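Local coordinates for glycosyl transferases group 1 family protein (Francisella tularensis subsp. tularensis, PDB 5I45), which is the C-terminal domain of a probable GT-B-type group 1 glycosyltransferase, an enzyme expected to transfer sugar units to an acceptor, at residues Leu129-Lys142 against Ile149-Pro161. Sequence-based numbering, arbitrary orientation. Where two conformers were deposited one is given.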
loop_
_atom_site.group_PDB
_atom_site.type_symbol
_atom_site.label_atom_id
_atom_site.label_comp_id
_atom_site.label_asym_id
_atom_site.label_seq_id
_atom_site.Cartn_x
_atom_site.Cartn_y
_atom_site.Cartn_z
ATOM N N LEU A 129 -8.609 6.203 0.185
ATOM C CA LEU A 129 -9.961 5.929 0.666
ATOM C C LEU A 129 -10.330 4.454 0.560
ATOM O O LEU A 129 -10.953 3.899 1.474
ATOM C CB LEU A 129 -10.983 6.774 -0.067
ATOM C CG LEU A 129 -10.863 8.267 0.149
ATOM C CD1 LEU A 129 -11.851 8.976 -0.746
ATOM C CD2 LEU A 129 -11.089 8.634 1.599
ATOM N N GLU A 130 -9.965 3.818 -0.543
ATOM C CA GLU A 130 -10.258 2.391 -0.748
ATOM C C GLU A 130 -9.540 1.566 0.331
ATOM O O GLU A 130 -10.109 0.619 0.885
ATOM C CB GLU A 130 -9.815 1.968 -2.147
ATOM C CG GLU A 130 -10.681 2.506 -3.287
ATOM C CD GLU A 130 -10.048 2.351 -4.680
ATOM O OE1 GLU A 130 -8.955 1.808 -4.817
ATOM O OE2 GLU A 130 -10.665 2.813 -5.666
ATOM N N ALA A 131 -8.289 1.919 0.596
ATOM C CA ALA A 131 -7.482 1.223 1.600
ATOM C C ALA A 131 -8.081 1.416 2.993
ATOM O O ALA A 131 -8.214 0.456 3.756
ATOM C CB ALA A 131 -6.060 1.698 1.563
HETATM N N MSE A 132 -8.446 2.649 3.327
HETATM C CA MSE A 132 -9.040 2.933 4.627
HETATM C C MSE A 132 -10.376 2.256 4.810
HETATM O O MSE A 132 -10.676 1.759 5.891
HETATM C CB MSE A 132 -9.151 4.456 4.799
HETATM C CG MSE A 132 -7.749 5.079 4.865
HETATM SE SE MSE A 132 -7.705 7.013 4.485
HETATM C CE MSE A 132 -8.171 7.680 6.307
ATOM N N ALA A 133 -11.181 2.222 3.759
ATOM C CA ALA A 133 -12.473 1.515 3.811
ATOM C C ALA A 133 -12.274 0.018 4.054
ATOM O O ALA A 133 -13.183 -0.641 4.575
ATOM C CB ALA A 133 -13.260 1.771 2.536
ATOM N N SER A 134 -11.106 -0.485 3.678
ATOM C CA SER A 134 -10.798 -1.885 3.879
ATOM C C SER A 134 -10.050 -2.143 5.180
ATOM O O SER A 134 -9.637 -3.260 5.430
ATOM C CB SER A 134 -9.968 -2.407 2.710
ATOM O OG SER A 134 -10.561 -2.085 1.456
ATOM N N LYS A 135 -9.881 -1.103 5.996
ATOM C CA LYS A 135 -9.178 -1.174 7.253
ATOM C C LYS A 135 -7.691 -1.533 7.108
ATOM O O LYS A 135 -7.086 -2.179 7.952
ATOM C CB LYS A 135 -9.923 -2.054 8.274
ATOM C CG LYS A 135 -9.886 -1.503 9.688
ATOM C CD LYS A 135 -10.710 -2.298 10.684
ATOM C CE LYS A 135 -12.222 -2.208 10.497
ATOM N NZ LYS A 135 -12.914 -2.916 11.607
ATOM N N CYS A 136 -7.111 -1.036 6.030
ATOM C CA CYS A 136 -5.640 -1.052 5.846
ATOM C C CYS A 136 -5.082 0.202 6.507
ATOM O O CYS A 136 -5.704 1.267 6.451
ATOM C CB CYS A 136 -5.263 -1.002 4.373
ATOM S SG CYS A 136 -6.000 -2.242 3.343
ATOM N N ALA A 137 -3.904 0.125 7.119
ATOM C CA ALA A 137 -3.235 1.336 7.611
ATOM C C ALA A 137 -2.593 2.021 6.416
ATOM O O ALA A 137 -1.904 1.337 5.653
ATOM C CB ALA A 137 -2.200 0.961 8.640
ATOM N N VAL A 138 -2.759 3.327 6.255
ATOM C CA VAL A 138 -2.244 4.036 5.089
ATOM C C VAL A 138 -1.120 4.997 5.427
ATOM O O VAL A 138 -1.174 5.797 6.399
ATOM C CB VAL A 138 -3.385 4.815 4.396
ATOM C CG1 VAL A 138 -2.880 5.698 3.257
ATOM C CG2 VAL A 138 -4.406 3.847 3.849
ATOM N N ILE A 139 -0.094 4.910 4.568
ATOM C CA ILE A 139 1.005 5.869 4.532
ATOM C C ILE A 139 0.881 6.560 3.184
ATOM O O ILE A 139 0.846 5.911 2.165
ATOM C CB ILE A 139 2.362 5.158 4.610
ATOM C CG1 ILE A 139 2.521 4.418 5.935
ATOM C CG2 ILE A 139 3.486 6.192 4.433
ATOM C CD1 ILE A 139 3.631 3.384 5.911
ATOM N N ALA A 140 0.801 7.880 3.178
ATOM C CA ALA A 140 0.575 8.614 1.948
ATOM C C ALA A 140 1.323 9.913 1.877
ATOM O O ALA A 140 1.628 10.536 2.884
ATOM C CB ALA A 140 -0.932 8.945 1.841
ATOM N N THR A 141 1.605 10.333 0.644
ATOM C CA THR A 141 2.018 11.709 0.376
ATOM C C THR A 141 0.746 12.603 0.361
ATOM O O THR A 141 -0.371 12.116 0.353
ATOM C CB THR A 141 2.652 11.795 -1.003
ATOM O OG1 THR A 141 1.717 11.276 -1.952
ATOM C CG2 THR A 141 3.944 11.006 -1.070
ATOM N N LYS A 142 0.956 13.905 0.257
ATOM C CA LYS A 142 -0.150 14.886 0.109
ATOM C C LYS A 142 -1.039 14.483 -1.083
ATOM O O LYS A 142 -2.277 14.409 -0.971
ATOM C CB LYS A 142 0.434 16.275 -0.116
ATOM C CG LYS A 142 -0.596 17.387 -0.270
ATOM C CD LYS A 142 0.055 18.764 -0.326
ATOM C CE LYS A 142 0.650 19.158 1.016
ATOM N NZ LYS A 142 0.857 20.621 1.141
ATOM N N ILE A 149 -7.106 14.175 3.522
ATOM C CA ILE A 149 -7.905 13.107 4.154
ATOM C C ILE A 149 -7.302 12.642 5.482
ATOM O O ILE A 149 -8.015 12.301 6.414
ATOM C CB ILE A 149 -7.977 11.867 3.220
ATOM C CG1 ILE A 149 -8.745 12.212 1.932
ATOM C CG2 ILE A 149 -8.611 10.655 3.919
ATOM C CD1 ILE A 149 -8.530 11.227 0.803
ATOM N N ILE A 150 -5.992 12.590 5.542
ATOM C CA ILE A 150 -5.283 12.011 6.683
ATOM C C ILE A 150 -4.802 13.041 7.702
ATOM O O ILE A 150 -4.291 14.097 7.339
ATOM C CB ILE A 150 -4.106 11.159 6.175
ATOM C CG1 ILE A 150 -4.677 9.895 5.511
ATOM C CG2 ILE A 150 -3.134 10.779 7.295
ATOM C CD1 ILE A 150 -3.669 9.049 4.766
ATOM N N VAL A 151 -4.981 12.695 8.971
ATOM C CA VAL A 151 -4.378 13.399 10.089
ATOM C C VAL A 151 -3.242 12.497 10.566
ATOM O O VAL A 151 -3.470 11.376 11.051
ATOM C CB VAL A 151 -5.380 13.604 11.213
ATOM C CG1 VAL A 151 -4.710 14.287 12.402
ATOM C CG2 VAL A 151 -6.601 14.385 10.716
ATOM N N ASP A 152 -2.000 12.967 10.413
ATOM C CA ASP A 152 -0.838 12.164 10.719
ATOM C C ASP A 152 -0.862 11.636 12.151
ATOM O O ASP A 152 -1.112 12.380 13.081
ATOM C CB ASP A 152 0.434 12.975 10.498
ATOM C CG ASP A 152 1.654 12.127 10.632
ATOM O OD1 ASP A 152 2.005 11.400 9.703
ATOM O OD2 ASP A 152 2.273 12.157 11.713
ATOM N N ASP A 153 -0.588 10.334 12.297
ATOM C CA ASP A 153 -0.573 9.615 13.568
ATOM C C ASP A 153 -1.937 9.403 14.199
ATOM O O ASP A 153 -2.008 8.900 15.310
ATOM C CB ASP A 153 0.418 10.232 14.587
ATOM C CG ASP A 153 0.764 9.251 15.724
ATOM O OD1 ASP A 153 1.279 8.136 15.407
ATOM O OD2 ASP A 153 0.541 9.554 16.882
ATOM N N GLU A 154 -3.005 9.805 13.511
ATOM C CA GLU A 154 -4.363 9.564 13.995
ATOM C C GLU A 154 -5.032 8.525 13.103
ATOM O O GLU A 154 -5.424 7.451 13.567
ATOM C CB GLU A 154 -5.189 10.861 14.048
ATOM C CG GLU A 154 -6.549 10.668 14.712
ATOM C CD GLU A 154 -7.432 11.910 14.708
ATOM O OE1 GLU A 154 -6.978 13.047 15.018
ATOM O OE2 GLU A 154 -8.634 11.727 14.423
ATOM N N ASN A 155 -5.146 8.815 11.814
ATOM C CA ASN A 155 -5.852 7.908 10.897
ATOM C C ASN A 155 -5.036 7.483 9.692
ATOM O O ASN A 155 -5.574 6.907 8.759
ATOM C CB ASN A 155 -7.194 8.486 10.478
ATOM C CG ASN A 155 -7.071 9.851 9.949
ATOM O OD1 ASN A 155 -6.089 10.147 9.283
ATOM N ND2 ASN A 155 -8.032 10.702 10.248
ATOM N N GLY A 156 -3.745 7.735 9.773
ATOM C CA GLY A 156 -2.802 7.344 8.737
ATOM C C GLY A 156 -1.529 8.128 8.967
ATOM O O GLY A 156 -1.404 8.825 9.995
ATOM N N TYR A 157 -0.612 8.053 8.003
ATOM C CA TYR A 157 0.615 8.814 8.072
ATOM C C TYR A 157 0.797 9.580 6.819
ATOM O O TYR A 157 0.299 9.198 5.727
ATOM C CB TYR A 157 1.812 7.905 8.355
ATOM C CG TYR A 157 1.636 7.399 9.726
ATOM C CD1 TYR A 157 2.107 8.115 10.811
ATOM C CD2 TYR A 157 0.820 6.307 9.957
ATOM C CE1 TYR A 157 1.863 7.679 12.109
ATOM C CE2 TYR A 157 0.548 5.872 11.225
ATOM C CZ TYR A 157 1.050 6.563 12.305
ATOM O OH TYR A 157 0.770 6.099 13.554
ATOM N N LEU A 158 1.469 10.704 6.990
ATOM C CA LEU A 158 1.829 11.548 5.864
ATOM C C LEU A 158 3.345 11.576 5.725
ATOM O O LEU A 158 4.090 11.678 6.708
ATOM C CB LEU A 158 1.288 12.962 6.050
ATOM C CG LEU A 158 -0.225 13.038 5.921
ATOM C CD1 LEU A 158 -0.769 14.381 6.356
ATOM C CD2 LEU A 158 -0.695 12.725 4.514
ATOM N N VAL A 159 3.793 11.488 4.494
ATOM C CA VAL A 159 5.216 11.614 4.190
ATOM C C VAL A 159 5.395 12.623 3.087
ATOM O O VAL A 159 4.487 12.892 2.328
ATOM C CB VAL A 159 5.860 10.274 3.779
ATOM C CG1 VAL A 159 5.801 9.305 4.948
ATOM C CG2 VAL A 159 5.220 9.656 2.546
ATOM N N GLU A 160 6.594 13.188 3.023
ATOM C CA GLU A 160 6.921 14.017 1.874
ATOM C C GLU A 160 7.074 13.148 0.634
ATOM O O GLU A 160 7.473 11.986 0.732
ATOM C CB GLU A 160 8.228 14.764 2.123
ATOM C CG GLU A 160 8.123 15.787 3.250
ATOM C CD GLU A 160 7.156 16.902 2.951
ATOM O OE1 GLU A 160 7.085 17.382 1.801
ATOM O OE2 GLU A 160 6.473 17.332 3.906
ATOM N N PRO A 161 6.739 13.682 -0.546
ATOM C CA PRO A 161 7.051 12.965 -1.778
ATOM C C PRO A 161 8.550 12.820 -1.955
ATOM O O PRO A 161 9.353 13.577 -1.364
ATOM C CB PRO A 161 6.438 13.862 -2.861
ATOM C CG PRO A 161 6.407 15.220 -2.261
ATOM C CD PRO A 161 6.207 15.036 -0.796
HETATM O O HOH W 1 -4.872 4.387 7.872
HETATM O O HOH W 2 3.184 15.098 1.371
#
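V138, A140, Y157 and V159 join strands 137-140 and 157-158 in parallel. Y157 N donates to V138 O at 2.8 Å. Y157 O then accepts from A140 N at 2.9 Å, and A140 O from V159 N. A140 O also receives a CA-H...O contact from L158.

Water extends the ladder at both ends. One molecule accepts from V138 N and donates to N155 O. Another accepts from K142 N and donates to V159 O.

Side bonds brace the returning loop. N155 OD1 accepts from V151 N, and D152 OD1 takes L158 N on its anti lone pair. Y157 OH donates to D153 OD1.

The apolar part starts at the helix. L129 CD2 meets I149 CD1 at 3.7 Å. I149 CG2 lies 3.8 Å from M132 SE, the selenium of a selenomethionine. I150 CD1 reaches V138 CG1 and A140 CB. On the other sheet face, I139 CG2 packs on V159 CG1. A chi1 of 55° sets T141 OG1 between the backbone N and the carbonyl carbon, which leaves CG2 anti to that carbon and against P161 CA. OG1 bonds to S119 O and G144 N.

Strand 157-158 is the sheet's outermost; strand 137-140 also pairs with strand 114-117. Helix 164-176 packs on I139 and Y157, and helix 178-195 on L129, M132 and Y157, within this Rossmann-like GT-B domain.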